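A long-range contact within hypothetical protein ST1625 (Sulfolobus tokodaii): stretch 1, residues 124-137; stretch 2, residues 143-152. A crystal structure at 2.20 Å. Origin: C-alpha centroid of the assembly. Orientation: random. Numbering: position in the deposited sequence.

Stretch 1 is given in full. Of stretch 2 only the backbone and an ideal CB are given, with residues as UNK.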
# COMPACT_ATOMS: atom_id res chain seq x y z
N SER A 124 -0.31 14.24 5.75
CA SER A 124 -1.12 15.28 5.14
C SER A 124 -2.60 14.98 5.33
O SER A 124 -2.97 13.88 5.73
CB SER A 124 -0.81 15.38 3.64
OG SER A 124 -1.18 14.19 2.98
N ALA A 125 -3.44 15.96 5.04
CA ALA A 125 -4.88 15.81 5.18
C ALA A 125 -5.42 14.71 4.26
O ALA A 125 -6.31 13.94 4.64
CB ALA A 125 -5.58 17.14 4.88
N SER A 126 -4.89 14.63 3.04
CA SER A 126 -5.34 13.63 2.08
C SER A 126 -5.22 12.21 2.63
O SER A 126 -6.15 11.41 2.54
CB SER A 126 -4.55 13.75 0.77
OG SER A 126 -3.16 13.60 1.01
N ILE A 127 -4.07 11.91 3.21
CA ILE A 127 -3.83 10.60 3.79
C ILE A 127 -4.81 10.34 4.94
O ILE A 127 -5.42 9.27 5.02
CB ILE A 127 -2.35 10.47 4.23
CG1 ILE A 127 -1.46 10.43 2.98
CG2 ILE A 127 -2.14 9.21 5.05
CD1 ILE A 127 0.03 10.67 3.22
N LEU A 128 -4.99 11.32 5.82
CA LEU A 128 -5.94 11.17 6.93
C LEU A 128 -7.32 10.86 6.37
O LEU A 128 -8.06 10.02 6.90
CB LEU A 128 -6.02 12.45 7.76
CG LEU A 128 -4.80 12.87 8.58
CD1 LEU A 128 -5.00 14.30 9.08
CD2 LEU A 128 -4.61 11.92 9.75
N VAL A 129 -7.68 11.54 5.28
CA VAL A 129 -8.98 11.33 4.65
C VAL A 129 -9.10 9.93 4.03
O VAL A 129 -10.15 9.29 4.17
CB VAL A 129 -9.25 12.38 3.56
CG1 VAL A 129 -10.43 11.96 2.71
CG2 VAL A 129 -9.54 13.73 4.21
N ALA A 130 -8.05 9.48 3.35
CA ALA A 130 -8.05 8.17 2.72
C ALA A 130 -8.29 7.07 3.76
O ALA A 130 -9.20 6.27 3.61
CB ALA A 130 -6.72 7.94 1.99
N ILE A 131 -7.49 7.06 4.83
CA ILE A 131 -7.64 6.06 5.89
C ILE A 131 -8.97 6.17 6.64
O ILE A 131 -9.58 5.15 6.99
CB ILE A 131 -6.47 6.13 6.93
CG1 ILE A 131 -5.16 5.65 6.31
CG2 ILE A 131 -6.78 5.25 8.14
CD1 ILE A 131 -4.53 6.59 5.33
N ALA A 132 -9.42 7.40 6.89
CA ALA A 132 -10.68 7.62 7.58
C ALA A 132 -11.83 6.96 6.84
O ALA A 132 -12.64 6.24 7.43
CB ALA A 132 -10.94 9.13 7.72
N ASN A 133 -11.90 7.23 5.54
CA ASN A 133 -12.95 6.68 4.71
C ASN A 133 -12.84 5.16 4.55
O ASN A 133 -13.86 4.47 4.42
CB ASN A 133 -12.95 7.41 3.36
CG ASN A 133 -13.48 8.84 3.48
OD1 ASN A 133 -13.35 9.65 2.56
ND2 ASN A 133 -14.09 9.15 4.61
N ALA A 134 -11.62 4.63 4.56
CA ALA A 134 -11.45 3.18 4.45
C ALA A 134 -11.93 2.57 5.77
O ALA A 134 -12.61 1.54 5.80
CB ALA A 134 -9.98 2.83 4.21
N LEU A 135 -11.57 3.22 6.88
CA LEU A 135 -11.98 2.74 8.19
C LEU A 135 -13.50 2.71 8.31
O LEU A 135 -14.07 1.72 8.76
CB LEU A 135 -11.38 3.63 9.29
CG LEU A 135 -9.90 3.39 9.60
CD1 LEU A 135 -9.35 4.52 10.47
CD2 LEU A 135 -9.74 2.03 10.30
N ARG A 136 -14.15 3.79 7.90
CA ARG A 136 -15.60 3.85 7.99
C ARG A 136 -16.19 2.67 7.21
O ARG A 136 -17.26 2.15 7.57
CB ARG A 136 -16.09 5.19 7.44
CG ARG A 136 -17.46 5.60 7.93
CD ARG A 136 -17.68 7.09 7.70
NE ARG A 136 -17.02 7.90 8.71
CZ ARG A 136 -16.54 9.13 8.50
NH1 ARG A 136 -15.96 9.79 9.49
NH2 ARG A 136 -16.62 9.68 7.30
N ARG A 137 -15.49 2.23 6.16
CA ARG A 137 -15.95 1.10 5.35
C ARG A 137 -15.85 -0.24 6.08
O ARG A 137 -16.48 -1.21 5.66
CB ARG A 137 -15.16 1.02 4.03
CG ARG A 137 -15.52 2.07 2.99
CD ARG A 137 -14.80 1.80 1.67
NE ARG A 137 -15.22 0.52 1.07
CZ ARG A 137 -14.55 -0.13 0.12
NH1 ARG A 137 -13.41 0.37 -0.36
NH2 ARG A 137 -15.01 -1.29 -0.35
N UNK A 143 -12.76 5.99 14.95
CA UNK A 143 -11.45 6.39 14.46
C UNK A 143 -11.60 7.15 13.15
O UNK A 143 -10.87 8.10 12.89
CB UNK A 143 -10.54 5.17 14.28
N UNK A 144 -12.56 6.73 12.34
CA UNK A 144 -12.79 7.40 11.07
C UNK A 144 -13.02 8.89 11.34
O UNK A 144 -12.39 9.75 10.71
CB UNK A 144 -13.98 6.78 10.33
N UNK A 145 -13.92 9.18 12.28
CA UNK A 145 -14.26 10.55 12.66
C UNK A 145 -13.07 11.30 13.23
O UNK A 145 -12.79 12.43 12.85
CB UNK A 145 -15.40 10.55 13.68
N UNK A 146 -12.36 10.66 14.15
CA UNK A 146 -11.20 11.26 14.77
C UNK A 146 -10.24 11.78 13.71
O UNK A 146 -9.68 12.87 13.85
CB UNK A 146 -10.50 10.25 15.68
N UNK A 147 -10.06 11.00 12.64
CA UNK A 147 -9.17 11.36 11.54
C UNK A 147 -9.71 12.52 10.71
O UNK A 147 -8.98 13.47 10.41
CB UNK A 147 -8.94 10.15 10.64
N UNK A 148 -10.99 12.46 10.35
CA UNK A 148 -11.60 13.54 9.57
C UNK A 148 -11.56 14.83 10.37
O UNK A 148 -11.47 15.91 9.80
CB UNK A 148 -13.04 13.19 9.18
N UNK A 149 -11.65 14.72 11.69
CA UNK A 149 -11.60 15.90 12.55
C UNK A 149 -10.19 16.49 12.44
O UNK A 149 -10.03 17.70 12.30
CB UNK A 149 -11.95 15.55 14.00
N UNK A 150 -9.18 15.62 12.49
CA UNK A 150 -7.80 16.06 12.36
C UNK A 150 -7.54 16.66 10.98
O UNK A 150 -6.81 17.65 10.85
CB UNK A 150 -6.85 14.89 12.62
N UNK A 151 -8.13 16.07 9.94
CA UNK A 151 -7.96 16.57 8.58
C UNK A 151 -8.60 17.96 8.45
O UNK A 151 -8.09 18.83 7.75
CB UNK A 151 -8.57 15.60 7.57
N UNK A 152 -9.73 18.15 9.12
CA UNK A 152 -10.43 19.42 9.10
C UNK A 152 -9.51 20.45 9.77
O UNK A 152 -9.33 21.57 9.29
CB UNK A 152 -11.79 19.33 9.80

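The two helices run nearly antiparallel, their axes 8.0 Å apart at closest approach.

Position 143 points sideways, its ideal CB 4.0 Å from L135 CD1. Stretch 1 offers only that methyl, so polar or apolar residues would serve. It is D143, whose CB rests on the leucine.

Position 144 points toward stretch 1 where the backbones nearly meet: its CA lies 4.1 Å from that of A132, and its ideal CB is already tight at 3.2 Å from A132 O. Glycine or alanine fits; atoms beyond CB would have to find room among A132 O, R136 and L135. The residue is A144, its CB 3.3 Å from A132 O.

Position 145 points away, with its ideal CB 4.3 Å from R136 NH1. Small polar or acidic residues look reasonable. T145 places OG1 3.7 Å from R136 NH1, not a hydrogen bond. Position 146 has nothing of stretch 1 within 5.5 Å; it is T146.

Position 147 points toward a hollow lined by L128, I131, A132 and L135. The ideal CB is 3.7 Å from A132 CB, and the longer aliphatic chains farther out call for leucine, methionine or isoleucine. L147 is a knob in this hole: CD1 lies 3.6 Å from both I131 CG2 and L135 CD1, while CD2 lies 3.6 Å from L128 CD2.

Position 148 starts sideways, its ideal CB 4.8 Å from A132 CB, leaving space for a longer chain to reach inward among V129, A132, N133 and R136. Leucine or methionine would suit, and the arginine might also invite an acid. The answer is L148, a second knob. CG packs 3.8 Å from A132 CB, CD2 4.1 Å from V129 CG2, and CD1 lies 3.0 Å from R136 NH2, at the guanidinium edge.

Position 149 is out of reach of stretch 1; it is I149.

Position 150 points sideways beside L128 CD1, 4.0 Å from the ideal CB, so a chain with an aliphatic stem is apt, whatever its end. E150 brings CG to 3.5 Å from L128 CD1.

Position 151 points toward stretch 1, its CA 4.7 Å from that of A125. The ideal CB lies 4.0 Å from V129 CG2 and 4.1 Å from both A125 O and L128 CB, so a small residue is favoured. A151 packs its CB 4.0 Å from V129 CG2.

Position 152 points away. C152 is covalently bonded to a group elsewhere in the structure.

Stretch 2, residues 143-152: DATTLLIEAC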
# COMPACT_ATOMS: atom_id res chain seq x y z
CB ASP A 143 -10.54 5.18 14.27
CG ASP A 143 -10.18 4.51 15.58
OD1 ASP A 143 -9.86 5.24 16.55
OD2 ASP A 143 -10.20 3.26 15.65
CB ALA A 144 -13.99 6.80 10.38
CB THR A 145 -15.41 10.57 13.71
OG1 THR A 145 -16.64 10.19 13.08
CG2 THR A 145 -15.55 11.95 14.32
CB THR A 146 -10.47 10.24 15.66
OG1 THR A 146 -11.36 9.80 16.69
CG2 THR A 146 -9.22 10.85 16.29
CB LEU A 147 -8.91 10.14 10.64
CG LEU A 147 -8.05 9.04 11.26
CD1 LEU A 147 -7.92 7.84 10.31
CD2 LEU A 147 -6.68 9.60 11.57
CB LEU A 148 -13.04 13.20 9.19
CG LEU A 148 -13.21 12.19 8.04
CD1 LEU A 148 -14.70 11.96 7.77
CD2 LEU A 148 -12.50 12.71 6.80
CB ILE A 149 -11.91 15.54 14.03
CG1 ILE A 149 -13.41 15.29 14.19
CG2 ILE A 149 -11.46 16.67 14.95
CD1 ILE A 149 -13.82 14.84 15.58
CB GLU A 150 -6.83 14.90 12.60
CG GLU A 150 -5.36 15.29 12.43
CD GLU A 150 -4.89 16.33 13.44
OE1 GLU A 150 -3.87 16.99 13.17
OE2 GLU A 150 -5.53 16.48 14.51
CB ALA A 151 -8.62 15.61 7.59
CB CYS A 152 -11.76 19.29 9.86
SG CYS A 152 -12.68 20.85 10.12
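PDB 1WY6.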